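Local coordinates for tapirin (Caldicellulosiruptor hydrothermalis, PDB 6N2C), which probably binds cellulose at the surface of a thermophilic bacterium, through a zinc-containing domain built as a long beta-helix, at residues V354-N359 against F442-P447; V375-N380 against K393-G398; N464-D469 against N567-E572; D469-D474 against I517-I522. All blocks are in the same frame, centred on the assembly; numbering follows the deposited sequence.

In the fold
Two pairs of touching contacts lie far apart along an elongated beta-helix. Interactions 1 and 2, their centres about 9 Å apart, share one parallel face through the neighbouring strands 354-356 and 374-378; interaction 2 is nested along the chain inside the loop that interaction 1 closes. Interactions 3 and 4 come later, about 12 Å apart between centres, share Asp469 and are nested likewise, 4 within 3. About 56 Å separates the centres of interactions 2 and 4, on opposite sides of the chain's centre, though strand 513-518 belongs to the same array. Interaction 2 pairs strands of successive coils, while interactions 1, 3 and 4 tie loop segments to the coils or to each other, all away from the zinc site.

Interaction 1 (V354-N359 against F442-P447); sequences VVYANN and FQIPYP
Pro445 lies over one face of the Tyr356 ring, a CH-pi contact in which Pro445 CD stands 3.9 Å from the ring centroid, 19° off the normal and shifted toward the rim. Pro445 CG reaches farther out, to the hydroxyl end of the tyrosine, and the two side chains cross at about a right angle. Pro445 is also the centre of an inverse gamma turn, closed by a weak bond from Tyr446 N to Ile444 O.

Apolar packing holds the base of the same ring. Ile444 CG2 comes within 3.7 Å of Tyr356 CB, and Ile444 CG1 lies 3.9 Å from Tyr356 CD1. Phe442 CD2 meets the edge of the tyrosine at CD1, 4.2 Å away. Among polar atoms, Ala357 O lies in the plane of the Phe442 ring at its edge, 3.8 Å from Phe442 CZ. No hydrogen bond links the two segments. Phe442 and Tyr356 both meet Tyr377 of the next coil, while Val355 turns to the interior against Leu334 and Leu376. The contact is that of an extended chain laid across the outer, aromatic-lined face of a parallel beta-helix, running back over its coils.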
loop_
_atom_site.group_PDB
_atom_site.type_symbol
_atom_site.label_atom_id
_atom_site.label_comp_id
_atom_site.label_asym_id
_atom_site.label_seq_id
_atom_site.Cartn_x
_atom_site.Cartn_y
_atom_site.Cartn_z
ATOM N N VAL A 354 17.575 0.837 13.421
ATOM C CA VAL A 354 18.304 2.062 13.133
ATOM C C VAL A 354 17.337 3.010 12.437
ATOM O O VAL A 354 16.579 2.578 11.601
ATOM C CB VAL A 354 19.539 1.762 12.178
ATOM C CG1 VAL A 354 20.300 3.009 11.870
ATOM C CG2 VAL A 354 20.446 0.747 12.833
ATOM N N VAL A 355 17.456 4.293 12.728
ATOM C CA VAL A 355 16.680 5.328 12.098
ATOM C C VAL A 355 17.603 6.315 11.440
ATOM O O VAL A 355 18.578 6.788 12.095
ATOM C CB VAL A 355 15.818 6.053 13.156
ATOM C CG1 VAL A 355 15.189 7.347 12.557
ATOM C CG2 VAL A 355 14.808 5.108 13.701
ATOM N N TYR A 356 17.440 6.535 10.125
ATOM C CA TYR A 356 18.101 7.600 9.387
ATOM C C TYR A 356 17.150 8.720 8.963
ATOM O O TYR A 356 16.065 8.455 8.466
ATOM C CB TYR A 356 18.729 7.041 8.113
ATOM C CG TYR A 356 19.738 5.920 8.327
ATOM C CD1 TYR A 356 21.110 6.205 8.579
ATOM C CD2 TYR A 356 19.366 4.617 8.231
ATOM C CE1 TYR A 356 22.009 5.143 8.774
ATOM C CE2 TYR A 356 20.270 3.591 8.348
ATOM C CZ TYR A 356 21.581 3.861 8.636
ATOM O OH TYR A 356 22.450 2.839 8.811
ATOM N N ALA A 357 17.562 9.936 9.172
ATOM C CA ALA A 357 16.820 11.100 8.812
ATOM C C ALA A 357 17.678 12.248 8.385
ATOM O O ALA A 357 18.896 12.354 8.609
ATOM C CB ALA A 357 15.966 11.550 10.018
ATOM N N ASN A 358 17.043 13.117 7.617
ATOM C CA ASN A 358 17.543 14.465 7.362
ATOM C C ASN A 358 17.177 15.321 8.610
ATOM O O ASN A 358 17.969 15.402 9.531
ATOM C CB ASN A 358 16.948 14.992 6.072
ATOM C CG ASN A 358 17.419 16.372 5.754
ATOM O OD1 ASN A 358 18.563 16.700 6.022
ATOM N ND2 ASN A 358 16.557 17.191 5.188
ATOM N N ASN A 359 15.964 15.884 8.686
ATOM C CA ASN A 359 15.507 16.564 9.895
ATOM C C ASN A 359 14.769 15.629 10.790
ATOM O O ASN A 359 13.962 14.818 10.347
ATOM C CB ASN A 359 14.672 17.784 9.547
ATOM C CG ASN A 359 15.470 18.784 8.745
ATOM O OD1 ASN A 359 16.665 19.012 9.012
ATOM N ND2 ASN A 359 14.877 19.310 7.708
ATOM N N PHE A 442 27.480 10.910 8.157
ATOM C CA PHE A 442 26.940 9.614 7.747
ATOM C C PHE A 442 26.268 9.782 6.372
ATOM O O PHE A 442 25.791 10.853 5.981
ATOM C CB PHE A 442 25.936 9.013 8.782
ATOM C CG PHE A 442 24.732 9.865 8.985
ATOM C CD1 PHE A 442 24.823 11.000 9.784
ATOM C CD2 PHE A 442 23.534 9.595 8.310
ATOM C CE1 PHE A 442 23.725 11.821 9.993
ATOM C CE2 PHE A 442 22.448 10.425 8.495
ATOM C CZ PHE A 442 22.559 11.564 9.312
ATOM N N GLN A 443 26.205 8.689 5.672
ATOM C CA GLN A 443 25.683 8.657 4.304
ATOM C C GLN A 443 24.609 7.566 4.356
ATOM O O GLN A 443 24.882 6.442 4.623
ATOM C CB GLN A 443 26.785 8.319 3.218
ATOM C CG GLN A 443 27.818 9.407 2.933
ATOM C CD GLN A 443 28.791 9.523 4.060
ATOM O OE1 GLN A 443 29.431 8.552 4.371
ATOM N NE2 GLN A 443 28.849 10.687 4.729
ATOM N N ILE A 444 23.339 7.964 4.150
ATOM C CA ILE A 444 22.263 7.028 4.432
ATOM C C ILE A 444 22.215 5.959 3.333
ATOM O O ILE A 444 22.137 6.347 2.180
ATOM C CB ILE A 444 20.948 7.797 4.427
ATOM C CG1 ILE A 444 20.927 8.737 5.600
ATOM C CG2 ILE A 444 19.771 6.788 4.538
ATOM C CD1 ILE A 444 19.851 9.805 5.535
ATOM N N PRO A 445 22.187 4.677 3.688
ATOM C CA PRO A 445 22.257 3.587 2.691
ATOM C C PRO A 445 20.840 3.192 2.172
ATOM O O PRO A 445 20.307 2.150 2.510
ATOM C CB PRO A 445 22.837 2.475 3.472
ATOM C CG PRO A 445 22.322 2.687 4.875
ATOM C CD PRO A 445 22.337 4.156 5.055
ATOM N N TYR A 446 20.340 4.070 1.358
ATOM C CA TYR A 446 18.969 3.947 0.914
ATOM C C TYR A 446 18.811 2.686 0.104
ATOM O O TYR A 446 19.647 2.416 -0.771
ATOM C CB TYR A 446 18.594 5.108 0.064
ATOM C CG TYR A 446 18.426 6.439 0.790
ATOM C CD1 TYR A 446 17.328 6.656 1.641
ATOM C CD2 TYR A 446 19.322 7.415 0.659
ATOM C CE1 TYR A 446 17.160 7.850 2.257
ATOM C CE2 TYR A 446 19.162 8.639 1.298
ATOM C CZ TYR A 446 18.081 8.818 2.136
ATOM O OH TYR A 446 17.891 10.018 2.743
ATOM N N PRO A 447 17.739 1.950 0.345
ATOM C CA PRO A 447 17.362 0.848 -0.595
ATOM C C PRO A 447 17.224 1.276 -2.048
ATOM O O PRO A 447 16.809 2.382 -2.355
ATOM C CB PRO A 447 16.031 0.382 -0.038
ATOM C CG PRO A 447 16.126 0.671 1.434
ATOM C CD PRO A 447 16.797 2.018 1.468
#

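Interaction 2 (V375-N380 against K393-G398); sequences VLYCNN and KIVCSG
With CG anti to the carbonyl carbon in Tyr377 (chi1 -62°) and CG1 anti to the backbone N in Val395 (chi1 175°), the tyrosine ring is set beside the valine branches, both side chains leaving the sheet on the same face. Tyr377 CD2 sits 3.7 Å from Val395 CB, obliquely to the ring, and Tyr377 CE2 meets Val395 CG2. Farther out, one water bridges Tyr377 OH and Lys393 NZ, at 2.9 Å from Lys393 NZ, which also forms a salt bridge with Glu418. Backbone bonds run alternately between the strands: Leu376 N to Lys393 O (2.9 Å), Val395 N to Leu376 O, Cys378 N to Val395 O (2.9 Å) and Ser397 N to Cys378 O.

These are parallel strands of successive coils of the beta-helix, their axes 4.7 Å apart at closest approach. Val375, Tyr377, Lys393 and Val395 face outward, where Val440 of a later loop packs on Val395; Leu376, Cys378, Ile394 and Cys396 line the interior. There Leu376 CD1 reaches Ile394 CG1 and Cys378 SG packs 4.1 Å from Cys396 CB. Past the strands, Asn380 OD1 accepts a bond from Thr399 N and lies 3.7 Å from Gly398 CA. Asn380 ND2 bonds Asn359 OD1 of the preceding coil.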
loop_
_atom_site.group_PDB
_atom_site.type_symbol
_atom_site.label_atom_id
_atom_site.label_comp_id
_atom_site.label_asym_id
_atom_site.label_seq_id
_atom_site.Cartn_x
_atom_site.Cartn_y
_atom_site.Cartn_z
ATOM N N VAL A 375 19.888 3.242 17.350
ATOM C CA VAL A 375 20.701 4.324 16.960
ATOM C C VAL A 375 19.935 5.217 15.978
ATOM O O VAL A 375 19.380 4.698 15.003
ATOM C CB VAL A 375 22.002 3.818 16.323
ATOM C CG1 VAL A 375 22.905 4.969 15.977
ATOM C CG2 VAL A 375 22.691 2.833 17.254
ATOM N N LEU A 376 19.936 6.520 16.200
ATOM C CA LEU A 376 19.310 7.491 15.329
ATOM C C LEU A 376 20.373 8.404 14.717
ATOM O O LEU A 376 21.221 8.977 15.449
ATOM C CB LEU A 376 18.252 8.294 16.069
ATOM C CG LEU A 376 17.160 7.364 16.640
ATOM C CD1 LEU A 376 17.437 7.055 18.088
ATOM C CD2 LEU A 376 15.771 7.918 16.486
ATOM N N TYR A 377 20.340 8.544 13.394
ATOM C CA TYR A 377 21.214 9.416 12.660
ATOM C C TYR A 377 20.362 10.546 12.033
ATOM O O TYR A 377 19.380 10.253 11.356
ATOM C CB TYR A 377 21.925 8.652 11.492
ATOM C CG TYR A 377 22.790 7.542 11.874
ATOM C CD1 TYR A 377 22.317 6.291 12.114
ATOM C CD2 TYR A 377 24.152 7.767 12.024
ATOM C CE1 TYR A 377 23.122 5.253 12.503
ATOM C CE2 TYR A 377 24.985 6.751 12.389
ATOM C CZ TYR A 377 24.500 5.505 12.612
ATOM O OH TYR A 377 25.351 4.502 13.013
ATOM N N CYS A 378 20.751 11.791 12.258
ATOM C CA CYS A 378 20.132 12.931 11.634
ATOM C C CYS A 378 21.106 14.029 11.225
ATOM O O CYS A 378 22.221 14.163 11.789
ATOM C CB CYS A 378 18.949 13.483 12.474
ATOM S SG CYS A 378 19.524 14.164 14.048
ATOM N N ASN A 379 20.660 14.862 10.277
ATOM C CA ASN A 379 21.369 16.085 9.981
ATOM C C ASN A 379 21.017 17.181 10.999
ATOM O O ASN A 379 21.902 17.712 11.687
ATOM C CB ASN A 379 21.107 16.538 8.558
ATOM C CG ASN A 379 21.677 17.969 8.306
ATOM O OD1 ASN A 379 22.746 18.320 8.822
ATOM N ND2 ASN A 379 21.008 18.739 7.459
ATOM N N ASN A 380 19.719 17.467 11.184
ATOM C CA ASN A 380 19.322 18.409 12.187
ATOM C C ASN A 380 18.389 17.730 13.156
ATOM O O ASN A 380 17.510 16.960 12.742
ATOM C CB ASN A 380 18.673 19.632 11.568
ATOM C CG ASN A 380 19.639 20.458 10.745
ATOM O OD1 ASN A 380 20.780 20.738 11.143
ATOM N ND2 ASN A 380 19.153 20.911 9.575
ATOM N N LYS A 393 21.810 5.696 20.987
ATOM C CA LYS A 393 22.728 6.716 20.479
ATOM C C LYS A 393 22.053 7.615 19.478
ATOM O O LYS A 393 21.216 7.172 18.697
ATOM C CB LYS A 393 23.978 6.074 19.814
ATOM C CG LYS A 393 25.041 7.022 19.281
ATOM C CD LYS A 393 26.208 6.278 18.639
ATOM C CE LYS A 393 27.382 7.195 18.398
ATOM N NZ LYS A 393 28.482 6.455 17.672
ATOM N N ILE A 394 22.403 8.900 19.519
ATOM C CA ILE A 394 21.989 9.833 18.476
ATOM C C ILE A 394 23.266 10.403 17.882
ATOM O O ILE A 394 24.187 10.830 18.596
ATOM C CB ILE A 394 21.092 10.933 19.015
ATOM C CG1 ILE A 394 19.848 10.346 19.698
ATOM C CG2 ILE A 394 20.770 12.007 17.983
ATOM C CD1 ILE A 394 18.962 11.365 20.410
ATOM N N VAL A 395 23.276 10.487 16.570
ATOM C CA VAL A 395 24.326 11.118 15.798
ATOM C C VAL A 395 23.713 12.281 15.102
ATOM O O VAL A 395 22.779 12.099 14.343
ATOM C CB VAL A 395 24.911 10.102 14.777
ATOM C CG1 VAL A 395 25.923 10.774 13.865
ATOM C CG2 VAL A 395 25.583 8.982 15.525
ATOM N N CYS A 396 24.219 13.498 15.280
ATOM C CA CYS A 396 23.660 14.634 14.622
ATOM C C CYS A 396 24.844 15.320 13.873
ATOM O O CYS A 396 25.748 15.852 14.524
ATOM C CB CYS A 396 23.004 15.621 15.605
ATOM S SG CYS A 396 22.414 17.110 14.814
ATOM N N SER A 397 24.831 15.355 12.531
ATOM C CA SER A 397 25.920 15.992 11.760
ATOM C C SER A 397 25.728 17.449 11.538
ATOM O O SER A 397 26.678 18.135 11.120
ATOM C CB SER A 397 25.996 15.298 10.413
ATOM O OG SER A 397 24.716 15.445 9.763
ATOM N N GLY A 398 24.508 18.009 11.786
ATOM C CA GLY A 398 24.204 19.387 11.492
ATOM C C GLY A 398 24.078 20.180 12.771
ATOM O O GLY A 398 25.038 20.297 13.501
HETATM O O HOH W 1 27.650 5.365 15.101
#

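Interaction 3 (N464-D469 against N567-E572); sequences NWIRLD and NIIKIE
Trp465 NE1 donates to Glu572 OE1 at 2.8 Å, meeting the carboxylate on its anti side with the indole and carboxylate planes 49° apart. A water links the same oxygen to Asn464 ND2. Beside this pair the backbones form an isolated antiparallel beta bridge at Ile466 and Ile569, flanked by Lys570 N to Trp465 O (2.9 Å) and Arg467 N to Ile568 O (2.8 Å). It joins the loop before strand 483-488 to the chain leaving helix 557-565, whose end is a Schellman motif at Asn567.

Lys570 O lies at the indole edge, 3.5 Å from Trp465 CD1. An alanine at Trp465 would probably leave Glu572 OE1 without its indole donor and open a gap beside Phe181, whose ring meets the tryptophan.

Next to the bridge, Lys570 CD lies over one face of the Arg467 guanidinium. Arg467 NH1 and Lys570 NZ are only 4.1 Å apart, and their like charges are probably eased by the water that accepts from Arg467 NH2 and Lys570 NZ. Arg467 NH2 also donates to Asn464 O. Inward, the Leu468 and Ile568 side chains cross at about a right angle, Leu468 CD2 4.0 Å from Ile568 CG2.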
loop_
_atom_site.group_PDB
_atom_site.type_symbol
_atom_site.label_atom_id
_atom_site.label_comp_id
_atom_site.label_asym_id
_atom_site.label_seq_id
_atom_site.Cartn_x
_atom_site.Cartn_y
_atom_site.Cartn_z
ATOM N N ASN A 464 1.911 -3.301 -23.228
ATOM C CA ASN A 464 2.644 -4.283 -23.926
ATOM C C ASN A 464 1.965 -5.640 -23.896
ATOM O O ASN A 464 2.115 -6.430 -24.828
ATOM C CB ASN A 464 4.087 -4.451 -23.385
ATOM C CG ASN A 464 5.072 -3.524 -24.044
ATOM O OD1 ASN A 464 4.757 -2.365 -24.389
ATOM N ND2 ASN A 464 6.390 -3.994 -24.074
ATOM N N TRP A 465 1.209 -5.944 -22.821
ATOM C CA TRP A 465 0.628 -7.245 -22.568
ATOM C C TRP A 465 -0.908 -7.358 -22.588
ATOM O O TRP A 465 -1.494 -8.465 -22.651
ATOM C CB TRP A 465 1.216 -7.758 -21.200
ATOM C CG TRP A 465 2.688 -7.811 -21.234
ATOM C CD1 TRP A 465 3.444 -8.760 -21.780
ATOM C CD2 TRP A 465 3.606 -6.788 -20.734
ATOM N NE1 TRP A 465 4.779 -8.432 -21.626
ATOM C CE2 TRP A 465 4.897 -7.229 -20.993
ATOM C CE3 TRP A 465 3.432 -5.558 -20.093
ATOM C CZ2 TRP A 465 6.030 -6.499 -20.628
ATOM C CZ3 TRP A 465 4.516 -4.806 -19.751
ATOM C CH2 TRP A 465 5.823 -5.266 -20.048
ATOM N N ILE A 466 -1.601 -6.253 -22.504
ATOM C CA ILE A 466 -3.034 -6.253 -22.533
ATOM C C ILE A 466 -3.483 -5.054 -23.337
ATOM O O ILE A 466 -3.202 -3.896 -23.012
ATOM C CB ILE A 466 -3.751 -6.348 -21.125
ATOM C CG1 ILE A 466 -5.230 -6.437 -21.316
ATOM C CG2 ILE A 466 -3.364 -5.233 -20.185
ATOM C CD1 ILE A 466 -6.090 -6.794 -20.129
ATOM N N ARG A 467 -4.310 -5.314 -24.351
ATOM C CA ARG A 467 -4.597 -4.288 -25.404
ATOM C C ARG A 467 -6.078 -4.353 -25.682
ATOM O O ARG A 467 -6.505 -4.982 -26.695
ATOM C CB ARG A 467 -3.803 -4.590 -26.674
ATOM C CG ARG A 467 -2.332 -4.481 -26.388
ATOM C CD ARG A 467 -1.463 -4.707 -27.583
ATOM N NE ARG A 467 -0.103 -4.807 -27.197
ATOM C CZ ARG A 467 0.883 -5.167 -28.018
ATOM N NH1 ARG A 467 0.668 -5.268 -29.353
ATOM N NH2 ARG A 467 2.093 -5.412 -27.522
ATOM N N LEU A 468 -6.877 -3.675 -24.858
ATOM C CA LEU A 468 -8.307 -3.740 -25.037
ATOM C C LEU A 468 -8.769 -3.075 -26.333
ATOM O O LEU A 468 -9.824 -3.387 -26.856
ATOM C CB LEU A 468 -9.065 -3.288 -23.809
ATOM C CG LEU A 468 -8.745 -4.104 -22.546
ATOM C CD1 LEU A 468 -9.441 -3.520 -21.307
ATOM C CD2 LEU A 468 -8.996 -5.589 -22.729
ATOM N N ASP A 469 -7.942 -2.189 -26.894
ATOM C CA ASP A 469 -8.265 -1.592 -28.199
ATOM C C ASP A 469 -8.157 -2.569 -29.332
ATOM O O ASP A 469 -8.582 -2.213 -30.456
ATOM C CB ASP A 469 -7.384 -0.372 -28.472
ATOM C CG ASP A 469 -7.807 0.864 -27.654
ATOM O OD1 ASP A 469 -8.904 0.906 -27.059
ATOM O OD2 ASP A 469 -7.061 1.831 -27.679
ATOM N N ASN A 567 -4.500 -10.816 -30.262
ATOM C CA ASN A 567 -3.545 -9.986 -29.584
ATOM C C ASN A 567 -4.216 -9.001 -28.610
ATOM O O ASN A 567 -3.698 -7.874 -28.365
ATOM C CB ASN A 567 -2.635 -9.181 -30.545
ATOM C CG ASN A 567 -1.675 -10.035 -31.409
ATOM O OD1 ASN A 567 -1.032 -9.472 -32.289
ATOM N ND2 ASN A 567 -1.511 -11.318 -31.129
ATOM N N ILE A 568 -5.331 -9.426 -27.977
ATOM C CA ILE A 568 -5.933 -8.636 -26.929
ATOM C C ILE A 568 -5.104 -8.853 -25.648
ATOM O O ILE A 568 -4.997 -7.967 -24.788
ATOM C CB ILE A 568 -7.425 -9.011 -26.751
ATOM C CG1 ILE A 568 -8.196 -8.624 -27.947
ATOM C CG2 ILE A 568 -8.015 -8.371 -25.479
ATOM C CD1 ILE A 568 -9.496 -9.347 -28.111
ATOM N N ILE A 569 -4.500 -10.030 -25.526
ATOM C CA ILE A 569 -3.423 -10.241 -24.561
ATOM C C ILE A 569 -2.242 -10.825 -25.241
ATOM O O ILE A 569 -2.353 -11.476 -26.270
ATOM C CB ILE A 569 -3.897 -11.111 -23.348
ATOM C CG1 ILE A 569 -4.305 -12.525 -23.817
ATOM C CG2 ILE A 569 -5.027 -10.398 -22.617
ATOM C CD1 ILE A 569 -4.629 -13.522 -22.712
ATOM N N LYS A 570 -1.080 -10.543 -24.683
ATOM C CA LYS A 570 0.182 -11.151 -25.127
ATOM C C LYS A 570 0.819 -11.690 -23.866
ATOM O O LYS A 570 0.914 -10.917 -22.845
ATOM C CB LYS A 570 1.097 -10.072 -25.815
ATOM C CG LYS A 570 0.645 -9.681 -27.226
ATOM C CD LYS A 570 1.829 -9.320 -28.168
ATOM C CE LYS A 570 1.343 -9.167 -29.594
ATOM N NZ LYS A 570 2.470 -8.752 -30.500
ATOM N N ILE A 571 1.330 -12.920 -23.942
ATOM C CA ILE A 571 2.000 -13.565 -22.805
ATOM C C ILE A 571 3.437 -13.778 -23.186
ATOM O O ILE A 571 3.710 -14.425 -24.204
ATOM C CB ILE A 571 1.339 -14.882 -22.389
ATOM C CG1 ILE A 571 -0.130 -14.659 -21.986
ATOM C CG2 ILE A 571 2.134 -15.550 -21.244
ATOM C CD1 ILE A 571 -0.914 -15.967 -21.902
ATOM N N GLU A 572 4.356 -13.175 -22.442
ATOM C CA GLU A 572 5.741 -13.292 -22.772
ATOM C C GLU A 572 6.423 -14.037 -21.647
ATOM O O GLU A 572 5.978 -14.016 -20.458
ATOM C CB GLU A 572 6.331 -11.958 -23.181
ATOM C CG GLU A 572 7.078 -11.184 -22.139
ATOM C CD GLU A 572 7.827 -9.984 -22.737
ATOM O OE1 GLU A 572 7.138 -8.986 -22.999
ATOM O OE2 GLU A 572 9.083 -10.043 -22.951
HETATM O O HOH W 2 7.030 -6.734 -24.030
HETATM O O HOH W 3 4.180 -6.417 -29.303
#

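Interaction 4 (D469-D474 against I517-I522); sequences DNIVED and ITKSGI
Ile471 CD1 lies over one face of the flat peptide group joining Thr518 to Lys519, 4.2 Å from Thr518 C and 4.0 Å from Lys519 N. A second flat group, the peptide carbonyl of Ile471, is met at its oxygen: Lys519 NZ donates to Ile471 O at 2.9 Å, with a C=O...N angle of 168°.

To get there the lysine and isoleucine side chains run counter to each other, Lys519 CG 3.9 Å from Ile471 CB. A bend at chi3 (-70°) then turns CE toward Ile471 O. The ammonium has a second partner, a water that accepts from Lys519 NZ at 3.0 Å and donates to Asp469 O at 2.6 Å, tying the 3-10 turn that runs through Asp469 and Asn470 to the lysine. Lys519 CD also rests near the backbone of Asp469, 4.2 Å from its CA. An alanine in place of Lys519 would probably leave Ile471 O without its ammonium donor and the water with one partner fewer, and would bare one flank of the isoleucine.

Deeper in, Ile471 CD1 packs 4.1 Å from Ile517 CG2, and Ile471 also touches Val487 and Ile568. Past Lys519 the chain turns toward strand 522-524, and Ser520 OG donates to Gly521 O. Ile517 pairs through its backbone with Leu486 and Ser488 of strand 483-488, and Thr518 with Ile536 and Asn538. The contact thus joins a loop to the end of a parallel strand just before a corner between two faces of the beta-helix.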
loop_
_atom_site.group_PDB
_atom_site.type_symbol
_atom_site.label_atom_id
_atom_site.label_comp_id
_atom_site.label_asym_id
_atom_site.label_seq_id
_atom_site.Cartn_x
_atom_site.Cartn_y
_atom_site.Cartn_z
ATOM N N ASP A 469 -7.942 -2.189 -26.894
ATOM C CA ASP A 469 -8.265 -1.592 -28.199
ATOM C C ASP A 469 -8.157 -2.569 -29.332
ATOM O O ASP A 469 -8.582 -2.213 -30.456
ATOM C CB ASP A 469 -7.384 -0.372 -28.472
ATOM C CG ASP A 469 -7.807 0.864 -27.654
ATOM O OD1 ASP A 469 -8.904 0.906 -27.059
ATOM O OD2 ASP A 469 -7.061 1.831 -27.679
ATOM N N ASN A 470 -7.597 -3.779 -29.107
ATOM C CA ASN A 470 -7.545 -4.817 -30.096
ATOM C C ASN A 470 -8.866 -5.597 -30.152
ATOM O O ASN A 470 -8.942 -6.570 -30.901
ATOM C CB ASN A 470 -6.344 -5.718 -29.949
ATOM C CG ASN A 470 -5.080 -5.030 -30.368
ATOM O OD1 ASN A 470 -5.156 -3.970 -31.065
ATOM N ND2 ASN A 470 -3.917 -5.627 -30.084
ATOM N N ILE A 471 -9.876 -5.221 -29.358
ATOM C CA ILE A 471 -11.196 -5.799 -29.487
ATOM C C ILE A 471 -11.903 -5.006 -30.610
ATOM O O ILE A 471 -12.336 -3.874 -30.367
ATOM C CB ILE A 471 -12.022 -5.690 -28.197
ATOM C CG1 ILE A 471 -11.359 -6.408 -27.021
ATOM C CG2 ILE A 471 -13.404 -6.188 -28.406
ATOM C CD1 ILE A 471 -11.932 -5.991 -25.725
ATOM N N VAL A 472 -11.987 -5.615 -31.815
ATOM C CA VAL A 472 -12.642 -4.975 -32.991
ATOM C C VAL A 472 -13.912 -5.696 -33.386
ATOM O O VAL A 472 -14.592 -5.270 -34.308
ATOM C CB VAL A 472 -11.635 -4.836 -34.164
ATOM C CG1 VAL A 472 -10.453 -4.020 -33.696
ATOM C CG2 VAL A 472 -11.172 -6.194 -34.692
ATOM N N GLU A 473 -14.207 -6.820 -32.714
ATOM C CA GLU A 473 -15.415 -7.622 -32.934
ATOM C C GLU A 473 -15.927 -8.092 -31.602
ATOM O O GLU A 473 -15.143 -8.259 -30.651
ATOM C CB GLU A 473 -15.112 -8.857 -33.842
ATOM C CG GLU A 473 -14.475 -10.096 -33.202
ATOM C CD GLU A 473 -14.392 -11.319 -34.153
ATOM O OE1 GLU A 473 -14.775 -11.169 -35.366
ATOM O OE2 GLU A 473 -13.959 -12.430 -33.701
ATOM N N ASP A 474 -17.226 -8.337 -31.514
ATOM C CA ASP A 474 -17.751 -9.031 -30.368
ATOM C C ASP A 474 -17.552 -10.562 -30.501
ATOM O O ASP A 474 -17.579 -11.119 -31.643
ATOM C CB ASP A 474 -19.254 -8.792 -30.211
ATOM C CG ASP A 474 -19.602 -7.357 -29.901
ATOM O OD1 ASP A 474 -18.721 -6.539 -29.502
ATOM O OD2 ASP A 474 -20.799 -7.037 -30.002
ATOM N N ILE A 517 -14.679 -9.312 -20.914
ATOM C CA ILE A 517 -13.561 -8.542 -21.369
ATOM C C ILE A 517 -14.111 -7.486 -22.322
ATOM O O ILE A 517 -14.629 -7.889 -23.398
ATOM C CB ILE A 517 -12.512 -9.375 -22.074
ATOM C CG1 ILE A 517 -11.976 -10.517 -21.160
ATOM C CG2 ILE A 517 -11.324 -8.457 -22.469
ATOM C CD1 ILE A 517 -12.794 -11.800 -21.303
ATOM N N THR A 518 -13.992 -6.205 -21.990
ATOM C CA THR A 518 -14.805 -5.220 -22.759
ATOM C C THR A 518 -14.155 -3.895 -22.908
ATOM O O THR A 518 -13.303 -3.514 -22.094
ATOM C CB THR A 518 -16.153 -5.004 -22.124
ATOM O OG1 THR A 518 -16.917 -4.050 -22.923
ATOM C CG2 THR A 518 -16.088 -4.468 -20.715
ATOM N N LYS A 519 -14.355 -3.274 -24.092
ATOM C CA LYS A 519 -13.886 -1.903 -24.301
ATOM C C LYS A 519 -14.737 -0.875 -23.590
ATOM O O LYS A 519 -14.330 0.274 -23.445
ATOM C CB LYS A 519 -13.918 -1.550 -25.764
ATOM C CG LYS A 519 -12.911 -2.211 -26.601
ATOM C CD LYS A 519 -12.477 -1.386 -27.885
ATOM C CE LYS A 519 -13.573 -1.313 -28.903
ATOM N NZ LYS A 519 -13.053 -1.016 -30.298
ATOM N N SER A 520 -15.922 -1.222 -23.154
ATOM C CA SER A 520 -16.797 -0.384 -22.325
ATOM C C SER A 520 -16.328 -0.440 -20.870
ATOM O O SER A 520 -15.318 -1.095 -20.558
ATOM C CB SER A 520 -18.305 -0.816 -22.427
ATOM O OG SER A 520 -18.588 -2.094 -21.825
ATOM N N GLY A 521 -17.071 0.234 -20.004
ATOM C CA GLY A 521 -17.028 -0.119 -18.590
ATOM C C GLY A 521 -17.908 -1.313 -18.292
ATOM O O GLY A 521 -18.498 -1.880 -19.204
ATOM N N ILE A 522 -17.940 -1.697 -17.060
ATOM C CA ILE A 522 -18.773 -2.761 -16.519
ATOM C C ILE A 522 -19.493 -2.273 -15.321
ATOM O O ILE A 522 -18.879 -1.961 -14.330
ATOM C CB ILE A 522 -18.013 -4.060 -16.146
ATOM C CG1 ILE A 522 -17.311 -4.649 -17.354
ATOM C CG2 ILE A 522 -18.981 -5.074 -15.582
ATOM C CD1 ILE A 522 -16.274 -5.737 -17.085
HETATM O O HOH W 4 -10.302 -0.504 -31.393
#